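Local coordinates for starch synthase I (Hordeum vulgare, PDB 4HLN), which belongs to the glycosyltransferase family of starch synthases, with two Rossmann-like domains, and binds a glycan, at residues S263-V268 and E623-D628. Numbering follows the deposited sequence.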
ATOM      1  N   SER A 263      20.061 -11.126  13.847  1.00 46.77           N
ATOM      2  CA  SER A 263      19.048 -10.436  14.643  1.00 56.14           C
ATOM      3  C   SER A 263      18.285  -9.478  13.756  1.00 56.64           C
ATOM      4  O   SER A 263      18.130  -8.289  14.061  1.00 65.80           O
ATOM      5  CB  SER A 263      19.683  -9.686  15.805  1.00 61.04           C
ATOM      6  OG  SER A 263      20.307 -10.592  16.694  1.00 76.69           O
ATOM      7  N   CYS A 264      17.811 -10.008  12.642  1.00 43.94           N
ATOM      8  CA  CYS A 264      17.194  -9.169  11.634  1.00 48.04           C
ATOM      9  C   CYS A 264      15.686  -9.165  11.678  1.00 44.15           C
ATOM     10  O   CYS A 264      15.046 -10.133  12.100  1.00 43.49           O
ATOM     11  CB  CYS A 264      17.670  -9.595  10.257  1.00 45.57           C
ATOM     12  SG  CYS A 264      19.423  -9.284  10.103  1.00 58.73           S
ATOM     13  N   MET A 265      15.119  -8.047  11.262  1.00 41.00           N
ATOM     14  CA  MET A 265      13.715  -8.035  10.932  1.00 44.53           C
ATOM     15  C   MET A 265      13.620  -8.201   9.416  1.00 44.37           C
ATOM     16  O   MET A 265      14.086  -7.346   8.653  1.00 41.36           O
ATOM     17  CB  MET A 265      13.021  -6.755  11.420  1.00 30.61           C
ATOM     18  CG  MET A 265      11.519  -6.681  11.018  1.00 65.73           C
ATOM     19  SD  MET A 265      10.443  -8.061  11.546  1.00 55.78           S
ATOM     20  CE  MET A 265      10.403  -7.777  13.314  1.00 55.69           C
ATOM     21  N   PHE A 266      13.077  -9.340   8.988  1.00 33.23           N
ATOM     22  CA  PHE A 266      12.782  -9.540   7.578  1.00 37.06           C
ATOM     23  C   PHE A 266      11.402  -8.993   7.286  1.00 33.31           C
ATOM     24  O   PHE A 266      10.434  -9.408   7.908  1.00 35.99           O
ATOM     25  CB  PHE A 266      12.799 -11.012   7.225  1.00 34.53           C
ATOM     26  CG  PHE A 266      14.150 -11.628   7.276  1.00 40.80           C
ATOM     27  CD1 PHE A 266      14.883 -11.803   6.121  1.00 36.04           C
ATOM     28  CD2 PHE A 266      14.688 -12.048   8.480  1.00 39.78           C
ATOM     29  CE1 PHE A 266      16.142 -12.386   6.163  1.00 33.39           C
ATOM     30  CE2 PHE A 266      15.933 -12.632   8.529  1.00 33.64           C
ATOM     31  CZ  PHE A 266      16.665 -12.802   7.369  1.00 33.86           C
ATOM     32  N   VAL A 267      11.324  -8.049   6.355  1.00 30.53           N
ATOM     33  CA  VAL A 267      10.046  -7.549   5.862  1.00 34.25           C
ATOM     34  C   VAL A 267       9.793  -8.129   4.476  1.00 42.01           C
ATOM     35  O   VAL A 267      10.365  -7.678   3.482  1.00 40.70           O
ATOM     36  CB  VAL A 267      10.039  -6.032   5.753  1.00 36.76           C
ATOM     37  CG1 VAL A 267       8.703  -5.560   5.239  1.00 39.09           C
ATOM     38  CG2 VAL A 267      10.319  -5.429   7.088  1.00 37.26           C
ATOM     39  N   VAL A 268       8.945  -9.144   4.411  1.00 38.62           N
ATOM     40  CA  VAL A 268       8.696  -9.810   3.145  1.00 45.21           C
ATOM     41  C   VAL A 268       7.407  -9.348   2.448  1.00 40.87           C
ATOM     42  O   VAL A 268       6.334  -9.313   3.030  1.00 36.40           O
ATOM     43  CB  VAL A 268       8.769 -11.309   3.333  1.00 44.67           C
ATOM     44  CG1 VAL A 268       9.995 -11.609   4.187  1.00 38.37           C
ATOM     45  CG2 VAL A 268       7.526 -11.813   4.017  1.00 37.42           C
ATOM     46  N   GLU A 623       9.001  -3.963  17.221  1.00 41.68           N
ATOM     47  CA  GLU A 623       9.317  -4.147  18.628  1.00 50.18           C
ATOM     48  C   GLU A 623       8.449  -5.227  19.252  1.00 57.98           C
ATOM     49  O   GLU A 623       8.963  -6.138  19.926  1.00 55.00           O
ATOM     50  CB  GLU A 623       9.258  -2.831  19.393  1.00 50.74           C
ATOM     51  CG  GLU A 623      10.508  -1.988  19.116  1.00 76.51           C
ATOM     52  CD  GLU A 623      11.812  -2.820  19.162  1.00 91.01           C
ATOM     53  OE1 GLU A 623      11.951  -3.687  20.062  1.00103.60           O
ATOM     54  OE2 GLU A 623      12.695  -2.613  18.293  1.00 71.60           O
ATOM     55  N   TRP A 624       7.146  -5.147  18.992  1.00 41.98           N
ATOM     56  CA  TRP A 624       6.250  -6.233  19.348  1.00 41.95           C
ATOM     57  C   TRP A 624       6.748  -7.585  18.831  1.00 51.91           C
ATOM     58  O   TRP A 624       6.688  -8.578  19.549  1.00 54.30           O
ATOM     59  CB  TRP A 624       4.877  -5.974  18.792  1.00 47.89           C
ATOM     60  CG  TRP A 624       4.219  -4.840  19.423  1.00 56.59           C
ATOM     61  CD1 TRP A 624       4.417  -4.375  20.689  1.00 57.20           C
ATOM     62  CD2 TRP A 624       3.238  -3.994  18.829  1.00 56.70           C
ATOM     63  NE1 TRP A 624       3.610  -3.288  20.924  1.00 61.05           N
ATOM     64  CE2 TRP A 624       2.874  -3.035  19.795  1.00 64.13           C
ATOM     65  CE3 TRP A 624       2.630  -3.956  17.575  1.00 58.80           C
ATOM     66  CZ2 TRP A 624       1.922  -2.049  19.545  1.00 58.38           C
ATOM     67  CZ3 TRP A 624       1.686  -2.972  17.326  1.00 64.31           C
ATOM     68  CH2 TRP A 624       1.345  -2.033  18.305  1.00 59.50           C
ATOM     69  N   ALA A 625       7.245  -7.629  17.598  1.00 37.16           N
ATOM     70  CA  ALA A 625       7.670  -8.903  17.034  1.00 37.29           C
ATOM     71  C   ALA A 625       8.845  -9.467  17.795  1.00 43.63           C
ATOM     72  O   ALA A 625       8.894 -10.671  18.074  1.00 45.99           O
ATOM     73  CB  ALA A 625       8.015  -8.770  15.565  1.00 38.06           C
ATOM     74  N   PHE A 626       9.793  -8.593  18.129  1.00 49.54           N
ATOM     75  CA  PHE A 626      11.018  -9.028  18.788  1.00 54.99           C
ATOM     76  C   PHE A 626      10.755  -9.439  20.218  1.00 59.94           C
ATOM     77  O   PHE A 626      11.303 -10.423  20.698  1.00 55.10           O
ATOM     78  CB  PHE A 626      12.080  -7.941  18.750  1.00 44.77           C
ATOM     79  CG  PHE A 626      12.812  -7.867  17.453  1.00 41.13           C
ATOM     80  CD1 PHE A 626      13.613  -8.913  17.040  1.00 40.77           C
ATOM     81  CD2 PHE A 626      12.699  -6.752  16.642  1.00 46.17           C
ATOM     82  CE1 PHE A 626      14.299  -8.855  15.843  1.00 39.26           C
ATOM     83  CE2 PHE A 626      13.376  -6.683  15.444  1.00 49.43           C
ATOM     84  CZ  PHE A 626      14.185  -7.737  15.047  1.00 50.92           C
ATOM     85  N   VAL A 627       9.901  -8.684  20.891  1.00 69.41           N
ATOM     86  CA  VAL A 627       9.542  -8.996  22.265  1.00 69.38           C
ATOM     87  C   VAL A 627       8.874 -10.374  22.396  1.00 65.74           C
ATOM     88  O   VAL A 627       9.131 -11.097  23.357  1.00 61.33           O
ATOM     89  CB  VAL A 627       8.635  -7.910  22.854  1.00 68.67           C
ATOM     90  CG1 VAL A 627       7.947  -8.433  24.095  1.00 68.37           C
ATOM     91  CG2 VAL A 627       9.446  -6.641  23.146  1.00 60.02           C
ATOM     92  N   ASP A 628       8.042 -10.740  21.421  1.00 53.13           N
ATOM     93  CA  ASP A 628       7.360 -12.034  21.441  1.00 54.94           C
ATOM     94  C   ASP A 628       8.186 -13.192  20.860  1.00 57.41           C
ATOM     95  O   ASP A 628       9.191 -12.990  20.173  1.00 54.12           O
ATOM     96  CB  ASP A 628       6.005 -11.936  20.737  1.00 66.68           C
ATOM     97  CG  ASP A 628       5.097 -10.878  21.360  1.00 94.90           C
ATOM     98  OD1 ASP A 628       5.226 -10.645  22.583  1.00 97.17           O
ATOM     99  OD2 ASP A 628       4.266 -10.273  20.629  1.00104.40           O
TER
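In the two-domain GT-B fold expected of a starch synthase, the C-terminal helix returns to pack on the N-terminal Rossmann-like domain, and the meeting of Met265 with Ala625 and Phe626 is a compact example of such helix-on-sheet packing. Strand 264-269 runs inside the mixed sheet between strands 126-130 and 294-299, and the last turn of helix 611-627 packs against its beginning, the axes of the two short segments passing 10.2 Å apart at 124°. Apolar contacts carry the interface, and no hydrogen bond crosses it. With CG anti to the backbone N (chi1 177°) and the chain bent at chi2 and chi3, Met265 carries its terminal methyl to the helix. There CE sits over one face of the Phe626 ring, 4.3 Å from the centroid and 28° off the normal, a CH-pi contact, while on the helix itself the Ala625 CB methyl also meets Met265 CE, at 3.4 Å. The ring of Phe626 reaches back toward the start of the strand, and its CE2 lies 4.0 Å from Met265 CB. Around this apolar contact, Arg125 makes a cation-pi interaction with Phe626 and a salt bridge with Glu623, and Arg294 donates to the carbonyl oxygens of Ala625 and Asp628, so that Arg125, just before strand 126-130, and Arg294, at the start of strand 294-299, also hold the helix end. The carbonyl oxygens of Cys264 and Ser263 lie oblique to the same ring, Cys264 O 3.9 Å and Ser263 O 4.1 Å from Phe626 CZ.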